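Local coordinates for bacteriocin immunity protein (Pseudomonas aeruginosa, PDB 6W0V) that binds the nuclease domain of pyocin S8 as its cognate immunity protein and so probably protects the producing cell from that DNase, at residues V32-Y35 with A36-A40; E62-L65 with K66-E70. The protein carries 1 engineered substitution. One frame throughout, in Å; residues are numbered along the deposited sequence.

Interaction 1: residues V32-Y35 with A36-A40; sequences VVVY and AIVNA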
# COMPACT_ATOMS: atom_id res chain seq x y z
N VAL B 32 11.75 -1.85 -3.06
CA VAL B 32 12.86 -2.42 -3.87
C VAL B 32 12.34 -3.74 -4.43
O VAL B 32 12.53 -3.97 -5.62
CB VAL B 32 14.14 -2.62 -3.04
CG1 VAL B 32 15.15 -3.47 -3.79
CG2 VAL B 32 14.74 -1.29 -2.64
N VAL B 33 11.70 -4.54 -3.59
CA VAL B 33 11.22 -5.88 -4.01
C VAL B 33 10.06 -5.67 -4.98
O VAL B 33 10.06 -6.25 -6.07
CB VAL B 33 10.82 -6.72 -2.79
CG1 VAL B 33 10.13 -8.01 -3.20
CG2 VAL B 33 12.02 -7.00 -1.92
N VAL B 34 9.09 -4.87 -4.61
CA VAL B 34 7.90 -4.66 -5.46
C VAL B 34 8.36 -4.24 -6.84
O VAL B 34 7.91 -4.82 -7.82
CB VAL B 34 6.95 -3.60 -4.87
CG1 VAL B 34 5.91 -3.17 -5.89
CG2 VAL B 34 6.30 -4.11 -3.60
N TYR B 35 9.24 -3.26 -6.92
CA TYR B 35 9.64 -2.70 -8.23
C TYR B 35 10.60 -3.64 -8.94
O TYR B 35 10.57 -3.62 -10.17
CB TYR B 35 10.13 -1.27 -8.07
CG TYR B 35 8.89 -0.44 -7.99
CD1 TYR B 35 8.16 -0.17 -9.13
CD2 TYR B 35 8.32 -0.14 -6.77
CE1 TYR B 35 6.96 0.52 -9.08
CE2 TYR B 35 7.13 0.56 -6.69
CZ TYR B 35 6.45 0.89 -7.85
OH TYR B 35 5.26 1.56 -7.80
N ALA B 36 11.38 -4.43 -8.21
CA ALA B 36 12.22 -5.45 -8.86
C ALA B 36 11.26 -6.33 -9.64
O ALA B 36 11.52 -6.64 -10.82
CB ALA B 36 13.03 -6.23 -7.87
N ILE B 37 10.14 -6.68 -9.02
CA ILE B 37 9.14 -7.58 -9.63
C ILE B 37 8.45 -6.85 -10.77
O ILE B 37 8.42 -7.35 -11.89
CB ILE B 37 8.12 -8.07 -8.61
CG1 ILE B 37 8.80 -8.92 -7.54
CG2 ILE B 37 6.98 -8.79 -9.30
CD1 ILE B 37 8.01 -9.07 -6.31
N VAL B 38 7.85 -5.71 -10.47
CA VAL B 38 6.93 -5.03 -11.41
C VAL B 38 7.74 -4.50 -12.59
O VAL B 38 7.25 -4.61 -13.72
CB VAL B 38 6.14 -3.95 -10.67
CG1 VAL B 38 5.53 -2.93 -11.60
CG2 VAL B 38 5.09 -4.61 -9.78
N ASN B 39 8.92 -3.95 -12.36
CA ASN B 39 9.72 -3.38 -13.48
C ASN B 39 10.12 -4.52 -14.41
O ASN B 39 10.04 -4.35 -15.63
CB ASN B 39 10.93 -2.60 -12.98
CG ASN B 39 10.50 -1.34 -12.25
OD1 ASN B 39 9.37 -0.90 -12.41
ND2 ASN B 39 11.41 -0.79 -11.47
N ALA B 40 10.51 -5.66 -13.84
CA ALA B 40 10.89 -6.86 -14.62
C ALA B 40 9.66 -7.36 -15.36
O ALA B 40 9.77 -7.70 -16.54
CB ALA B 40 11.45 -7.91 -13.72
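Val33 and Ile37, one turn apart on helix 27-41, lie side by side and point the same way, and their tips meet at 3.9 Å between Val33 CG1 and Ile37 CD1. The first torsion of Ile37 (-65°) sets its CG1 beside the backbone N, a placement that runs the branch back along the preceding turn and brings CG1 to 3.3 Å from Val33 O. That carbonyl is also the acceptor for Ile37 N at 3.0 Å. Here the helix is tightly packed: both side chains are buried, and Leu19 of helix 9-21 lies against them, with Phe24 beside Val33 and Ile50 beside Ile37. One residue on, Val34 and Val38 repeat the i to i+4 pairing more loosely, CG1 of Val34 standing 4.2 Å from CG2 of Val38, and both pack on Thr47 and helix 48-51. A buried face with Val33 and Ile37 and a more exposed one with Tyr35 and Asn39 make this an amphipathic helix, the second in the small helical fold of the colicin and pyocin immunity proteins. Tyr35 and Asn39 slant across one another, ring and amide planes 47° apart. Asn39 OD1 sits at the edge of the ring, in its plane, 3.6 Å from Tyr35 CD1. Asn39 N donates its hydrogen to Tyr35 O at 2.8 Å, whereas the side-chain ND2, 3.2 Å from the same oxygen, is badly angled for a bond. Asn39 remains exposed to solvent, while Tyr35, only partly exposed, packs with Val34 on Phe81 of the pyocin S8 chain.

Interaction 2: residues E62-L65 with K66-E70; sequences EGVL and KRIKE
Arg67 folds back along helix 61-74 and lays one face of its guanidinium over the preceding turn, with Gly63 O and Val64 N on that side. Gly63 has no side chain to hold the group off, and Arg67 NH1 comes within 3.3 Å of Gly63 C. A bend at the third torsion (-72°) turns the end of the chain over the backbone, where it slants across Val64 and puts NH2 3.4 Å from Val64 CG2. Val64 and Ile68, by contrast, run side by side in the same direction, Val64 CG1 3.7 Å from Ile68 CD1. Leu65 and Lys69 take yet another course: the aliphatic part of the lysine passes at an angle to the leucine, Lys69 CD lying 3.6 Å from Leu65 CG, and its NZ goes on to a salt bridge with Glu9. Gly63 O is held by Arg67 N at 2.8 Å but makes no bond with NH1, whose direction is poor. The guanidinium instead spends N-H groups on more distant parts of the chain: NH2 on Ile49 O and NH1 on Glu58 O. NE has a long, weak ion pair with Glu57, so the buried charge is probably offset by carbonyl dipoles and, more weakly, by that carboxylate.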
# COMPACT_ATOMS: atom_id res chain seq x y z
N GLU B 62 2.46 -17.62 -6.09
CA GLU B 62 2.25 -18.47 -7.28
C GLU B 62 1.33 -17.75 -8.27
O GLU B 62 1.64 -17.78 -9.46
CB GLU B 62 1.68 -19.83 -6.89
CG GLU B 62 2.64 -20.64 -6.07
CD GLU B 62 2.59 -20.37 -4.58
OE1 GLU B 62 3.38 -21.01 -3.86
OE2 GLU B 62 1.76 -19.54 -4.15
N GLY B 63 0.25 -17.13 -7.79
CA GLY B 63 -0.70 -16.40 -8.65
C GLY B 63 0.01 -15.24 -9.32
O GLY B 63 -0.12 -15.02 -10.50
N VAL B 64 0.77 -14.50 -8.54
CA VAL B 64 1.51 -13.35 -9.11
C VAL B 64 2.45 -13.87 -10.18
O VAL B 64 2.49 -13.31 -11.27
CB VAL B 64 2.31 -12.60 -8.04
CG1 VAL B 64 3.20 -11.54 -8.68
CG2 VAL B 64 1.40 -11.99 -6.98
N LEU B 65 3.21 -14.92 -9.85
CA LEU B 65 4.20 -15.48 -10.79
C LEU B 65 3.46 -15.92 -12.04
O LEU B 65 3.91 -15.58 -13.13
CB LEU B 65 4.93 -16.64 -10.13
CG LEU B 65 5.99 -17.28 -11.01
CD1 LEU B 65 7.19 -16.36 -11.18
CD2 LEU B 65 6.41 -18.62 -10.42
N LYS B 66 2.34 -16.63 -11.87
CA LYS B 66 1.52 -17.07 -13.02
C LYS B 66 1.08 -15.85 -13.84
O LYS B 66 1.21 -15.85 -15.05
CB LYS B 66 0.27 -17.81 -12.55
CG LYS B 66 -0.54 -18.38 -13.69
CD LYS B 66 -1.89 -18.91 -13.30
CE LYS B 66 -2.96 -17.84 -13.33
NZ LYS B 66 -4.32 -18.43 -13.25
N ARG B 67 0.55 -14.83 -13.19
CA ARG B 67 0.01 -13.67 -13.94
C ARG B 67 1.15 -13.04 -14.74
O ARG B 67 0.93 -12.64 -15.90
CB ARG B 67 -0.67 -12.71 -12.98
CG ARG B 67 -1.97 -13.29 -12.43
CD ARG B 67 -2.75 -12.23 -11.70
NE ARG B 67 -2.18 -11.85 -10.42
CZ ARG B 67 -2.30 -12.55 -9.30
NH1 ARG B 67 -2.91 -13.71 -9.29
NH2 ARG B 67 -1.81 -12.07 -8.17
N ILE B 68 2.34 -13.00 -14.16
CA ILE B 68 3.52 -12.38 -14.84
C ILE B 68 3.93 -13.28 -15.99
O ILE B 68 4.10 -12.78 -17.10
CB ILE B 68 4.66 -12.17 -13.85
CG1 ILE B 68 4.27 -11.06 -12.87
CG2 ILE B 68 5.95 -11.87 -14.57
CD1 ILE B 68 5.22 -10.88 -11.74
N LYS B 69 4.06 -14.56 -15.71
CA LYS B 69 4.54 -15.50 -16.74
C LYS B 69 3.53 -15.58 -17.87
O LYS B 69 3.94 -15.58 -19.02
CB LYS B 69 4.72 -16.86 -16.09
CG LYS B 69 5.97 -16.96 -15.24
CD LYS B 69 6.01 -18.22 -14.46
CE LYS B 69 5.98 -19.45 -15.33
NZ LYS B 69 6.00 -20.63 -14.45
N GLU B 70 2.25 -15.66 -17.54
CA GLU B 70 1.22 -15.85 -18.58
C GLU B 70 1.22 -14.63 -19.47
O GLU B 70 1.16 -14.75 -20.69
CB GLU B 70 -0.16 -16.05 -18.00
CG GLU B 70 -0.33 -17.42 -17.43
CD GLU B 70 -1.78 -17.72 -17.12
OE1 GLU B 70 -2.57 -16.77 -17.00
OE2 GLU B 70 -2.09 -18.89 -17.02

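Overall arrangement
The two contacts follow one another along the chain and show how a small helical protein can share one core while assigning its outer faces separately. Their centres, 14 Å apart, lie on opposite sides of the centre of the chain, each about 7 Å from it. They still meet directly: Ile37 CG2 of interaction 1 packs at 3.7 Å against Ile68 CD1 of interaction 2. Helix 9-21 serves both, through Leu19 for interaction 1 and Phe12 and Ile16 for interaction 2, and Ile4 touches both Ala40 and Ile68. Interaction 1 alone meets pyocin S8; residues 62-70 touch no other protein chain of the complex.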